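Local coordinates for protein 1-carboxybiuret hydrolase subunit AtzE (Pseudomonas sp., PDB 6C62) that hydrolyses 1-carboxybiuret to urea-1,3-dicarboxylate and ammonia, a step in the bacterial breakdown of the herbicide atrazine, at residues A24-F38 with G152-P164. Numbering follows the deposited sequence.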
loop_
_atom_site.group_PDB
_atom_site.type_symbol
_atom_site.label_atom_id
_atom_site.label_comp_id
_atom_site.label_asym_id
_atom_site.label_seq_id
_atom_site.Cartn_x
_atom_site.Cartn_y
_atom_site.Cartn_z
ATOM N N ALA A 24 -36.538 14.780 20.617
ATOM C CA ALA A 24 -35.445 13.838 20.631
ATOM C C ALA A 24 -34.669 13.916 21.962
ATOM O O ALA A 24 -34.361 12.879 22.554
ATOM C CB ALA A 24 -34.520 14.055 19.466
ATOM N N LEU A 25 -34.379 15.120 22.435
ATOM C CA LEU A 25 -33.724 15.259 23.715
ATOM C C LEU A 25 -34.488 14.597 24.870
ATOM O O LEU A 25 -33.891 13.930 25.724
ATOM C CB LEU A 25 -33.405 16.711 24.032
ATOM C CG LEU A 25 -32.374 17.337 23.096
ATOM C CD1 LEU A 25 -32.320 18.842 23.341
ATOM C CD2 LEU A 25 -31.004 16.693 23.256
ATOM N N ALA A 26 -35.800 14.771 24.903
ATOM C CA ALA A 26 -36.609 14.188 25.953
ATOM C C ALA A 26 -36.618 12.639 25.830
ATOM O O ALA A 26 -36.534 11.940 26.823
ATOM C CB ALA A 26 -38.014 14.750 25.878
ATOM N N THR A 27 -36.693 12.109 24.611
ATOM C CA THR A 27 -36.599 10.639 24.437
ATOM C C THR A 27 -35.252 10.070 24.904
ATOM O O THR A 27 -35.181 9.038 25.586
ATOM C CB THR A 27 -36.830 10.263 22.982
ATOM O OG1 THR A 27 -38.095 10.797 22.588
ATOM C CG2 THR A 27 -36.861 8.731 22.779
ATOM N N ILE A 28 -34.178 10.785 24.597
ATOM C CA ILE A 28 -32.856 10.361 25.042
ATOM C C ILE A 28 -32.842 10.367 26.580
ATOM O O ILE A 28 -32.398 9.390 27.203
ATOM C CB ILE A 28 -31.757 11.259 24.444
ATOM C CG1 ILE A 28 -31.668 10.987 22.943
ATOM C CG2 ILE A 28 -30.410 10.993 25.122
ATOM C CD1 ILE A 28 -30.943 12.103 22.184
ATOM N N GLY A 29 -33.331 11.452 27.182
ATOM C CA GLY A 29 -33.352 11.586 28.647
ATOM C C GLY A 29 -34.120 10.445 29.270
ATOM O O GLY A 29 -33.693 9.892 30.279
ATOM N N ALA A 30 -35.246 10.080 28.677
ATOM C CA ALA A 30 -36.070 9.015 29.259
ATOM C C ALA A 30 -35.609 7.587 29.030
ATOM O O ALA A 30 -35.942 6.719 29.844
ATOM C CB ALA A 30 -37.496 9.145 28.808
ATOM N N THR A 31 -34.858 7.310 27.959
ATOM C CA THR A 31 -34.522 5.935 27.565
ATOM C C THR A 31 -33.050 5.577 27.699
ATOM O O THR A 31 -32.713 4.406 27.797
ATOM C CB THR A 31 -34.898 5.667 26.080
ATOM O OG1 THR A 31 -34.177 6.595 25.215
ATOM C CG2 THR A 31 -36.413 5.813 25.881
ATOM N N ASP A 32 -32.165 6.567 27.722
ATOM C CA ASP A 32 -30.764 6.229 27.589
ATOM C C ASP A 32 -30.090 5.785 28.883
ATOM O O ASP A 32 -29.019 5.184 28.807
ATOM C CB ASP A 32 -29.940 7.299 26.887
ATOM C CG ASP A 32 -28.835 6.681 25.991
ATOM O OD1 ASP A 32 -29.109 5.722 25.203
ATOM O OD2 ASP A 32 -27.693 7.089 26.144
ATOM N N GLY A 33 -30.704 6.031 30.059
ATOM C CA GLY A 33 -30.194 5.403 31.259
ATOM C C GLY A 33 -30.082 3.877 31.057
ATOM O O GLY A 33 -29.066 3.296 31.447
ATOM N N LEU A 34 -31.097 3.248 30.430
ATOM C CA LEU A 34 -31.065 1.824 30.164
ATOM C C LEU A 34 -30.301 1.411 28.842
ATOM O O LEU A 34 -29.491 0.498 28.839
ATOM C CB LEU A 34 -32.471 1.306 30.080
ATOM C CG LEU A 34 -32.622 -0.208 29.917
ATOM C CD1 LEU A 34 -31.962 -0.996 31.029
ATOM C CD2 LEU A 34 -34.112 -0.495 29.851
ATOM N N ILE A 35 -30.571 2.087 27.736
ATOM C CA ILE A 35 -30.013 1.672 26.424
ATOM C C ILE A 35 -28.508 1.960 26.394
ATOM O O ILE A 35 -27.734 1.164 25.860
ATOM C CB ILE A 35 -30.732 2.382 25.283
ATOM C CG1 ILE A 35 -32.259 2.051 25.282
ATOM C CG2 ILE A 35 -30.105 2.037 23.929
ATOM C CD1 ILE A 35 -32.562 0.590 25.353
ATOM N N ASN A 36 -28.096 3.087 26.972
ATOM C CA ASN A 36 -26.703 3.514 27.031
ATOM C C ASN A 36 -26.066 3.616 25.614
ATOM O O ASN A 36 -24.995 3.121 25.375
ATOM C CB ASN A 36 -25.884 2.585 27.942
ATOM C CG ASN A 36 -24.516 3.142 28.270
ATOM O OD1 ASN A 36 -24.409 4.288 28.632
ATOM N ND2 ASN A 36 -23.465 2.302 28.211
ATOM N N ALA A 37 -26.787 4.238 24.697
ATOM C CA ALA A 37 -26.285 4.511 23.345
ATOM C C ALA A 37 -25.455 5.776 23.299
ATOM O O ALA A 37 -24.521 5.818 22.503
ATOM C CB ALA A 37 -27.421 4.611 22.361
ATOM N N PHE A 38 -25.725 6.783 24.122
ATOM C CA PHE A 38 -25.003 8.052 24.062
ATOM C C PHE A 38 -23.844 8.177 25.042
ATOM O O PHE A 38 -23.980 7.822 26.194
ATOM C CB PHE A 38 -25.937 9.241 24.308
ATOM C CG PHE A 38 -26.740 9.640 23.111
ATOM C CD1 PHE A 38 -27.836 8.900 22.726
ATOM C CD2 PHE A 38 -26.382 10.759 22.379
ATOM C CE1 PHE A 38 -28.603 9.261 21.617
ATOM C CE2 PHE A 38 -27.114 11.143 21.277
ATOM C CZ PHE A 38 -28.246 10.375 20.879
ATOM N N GLY A 152 -22.480 -0.014 17.988
ATOM C CA GLY A 152 -23.676 -0.410 18.720
ATOM C C GLY A 152 -24.570 0.756 19.150
ATOM O O GLY A 152 -25.807 0.665 19.065
ATOM N N GLY A 153 -23.963 1.844 19.597
ATOM C CA GLY A 153 -24.744 3.048 19.899
ATOM C C GLY A 153 -25.519 3.563 18.687
ATOM O O GLY A 153 -26.614 4.058 18.821
ATOM N N SER A 154 -24.923 3.471 17.497
ATOM C CA SER A 154 -25.518 3.928 16.250
ATOM C C SER A 154 -26.695 3.133 15.893
ATOM O O SER A 154 -27.702 3.698 15.443
ATOM C CB SER A 154 -24.481 3.929 15.100
ATOM O OG SER A 154 -23.329 4.700 15.505
ATOM N N GLY A 155 -26.652 1.827 16.098
ATOM C CA GLY A 155 -27.833 0.990 15.849
ATOM C C GLY A 155 -28.914 1.157 16.933
ATOM O O GLY A 155 -30.098 1.252 16.627
ATOM N N ALA A 156 -28.501 1.178 18.185
ATOM C CA ALA A 156 -29.457 1.253 19.304
ATOM C C ALA A 156 -30.183 2.565 19.335
ATOM O O ALA A 156 -31.367 2.578 19.601
ATOM C CB ALA A 156 -28.782 1.008 20.636
ATOM N N ALA A 157 -29.497 3.662 19.056
ATOM C CA ALA A 157 -30.184 4.960 19.080
ATOM C C ALA A 157 -31.334 5.004 18.097
ATOM O O ALA A 157 -32.368 5.655 18.398
ATOM C CB ALA A 157 -29.232 6.124 18.818
ATOM N N ILE A 158 -31.188 4.336 16.951
ATOM C CA ILE A 158 -32.252 4.337 15.957
ATOM C C ILE A 158 -33.385 3.387 16.386
ATOM O O ILE A 158 -34.537 3.795 16.366
ATOM C CB ILE A 158 -31.764 3.972 14.564
ATOM C CG1 ILE A 158 -30.725 5.039 14.136
ATOM C CG2 ILE A 158 -32.920 3.897 13.586
ATOM C CD1 ILE A 158 -29.915 4.547 13.058
ATOM N N ALA A 159 -33.055 2.200 16.901
ATOM C CA ALA A 159 -34.074 1.234 17.248
ATOM C C ALA A 159 -34.863 1.699 18.491
ATOM O O ALA A 159 -35.997 1.368 18.627
ATOM C CB ALA A 159 -33.492 -0.110 17.487
ATOM N N ALA A 160 -34.265 2.484 19.349
ATOM C CA ALA A 160 -34.942 3.044 20.521
ATOM C C ALA A 160 -35.754 4.286 20.181
ATOM O O ALA A 160 -36.338 4.853 21.100
ATOM C CB ALA A 160 -33.900 3.416 21.577
ATOM N N GLY A 161 -35.788 4.746 18.924
ATOM C CA GLY A 161 -36.489 5.968 18.554
ATOM C C GLY A 161 -35.846 7.273 19.026
ATOM O O GLY A 161 -36.497 8.297 19.032
ATOM N N GLN A 162 -34.556 7.262 19.414
ATOM C CA GLN A 162 -33.891 8.493 19.906
ATOM C C GLN A 162 -33.553 9.434 18.737
ATOM O O GLN A 162 -33.744 10.631 18.853
ATOM C CB GLN A 162 -32.632 8.182 20.717
ATOM C CG GLN A 162 -32.898 7.390 22.018
ATOM C CD GLN A 162 -31.648 6.738 22.608
ATOM O OE1 GLN A 162 -30.601 6.754 21.976
ATOM N NE2 GLN A 162 -31.740 6.197 23.822
ATOM N N VAL A 163 -33.001 8.885 17.664
ATOM C CA VAL A 163 -32.767 9.625 16.440
ATOM C C VAL A 163 -33.125 8.784 15.240
ATOM O O VAL A 163 -33.109 7.574 15.316
ATOM C CB VAL A 163 -31.271 10.111 16.297
ATOM C CG1 VAL A 163 -30.962 11.133 17.351
ATOM C CG2 VAL A 163 -30.294 8.967 16.425
ATOM N N PRO A 164 -33.485 9.427 14.124
ATOM C CA PRO A 164 -33.816 8.739 12.896
ATOM C C PRO A 164 -32.584 8.347 12.004
ATOM O O PRO A 164 -32.739 7.550 11.117
ATOM C CB PRO A 164 -34.687 9.749 12.150
ATOM C CG PRO A 164 -34.153 11.087 12.574
ATOM C CD PRO A 164 -33.802 10.878 14.039
#
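In the Schellman motif that ends helix 152-159 of this amidase-family enzyme, where Gly161 has positive phi, Gln162 N bonds back to Ala157 O and its side chain reaches across to the last turns of helix 17-35. That chain, extended beyond CG, crosses Ile28 at about a right angle, Gln162 CB lying 3.7 Å from Ile28 CG1. Gln162 NE2 spends both hydrogens: one bond runs nearly straight (168°) and in the amide plane to Thr31 OG1 at 2.8 Å, the other reaches Asp32 OD1 at 3.0 Å from the anti side. Ala37 N approaches that same oxygen from the opposite face, while Phe38 N bonds Asp32 OD2, so the carboxylate holds the turn leading into strand 38-41. Gln162 OE1, buried without a hydrogen-bond partner, sits at the ring edge of Phe38, 3.2 Å from CE1. A leucine in place of this glutamine would probably leave Thr31 OG1 and Asp32 OD1 without their shared donor. Farther along, Ile35 CG2 meets Ala156 CB at 3.7 Å, and Ala37 CB touches Gly153 O. Gly153 lies near Lys74, a probable charge-relay residue, so the junction includes part of the glycine- and serine-rich helix start typical of the amidase signature fold.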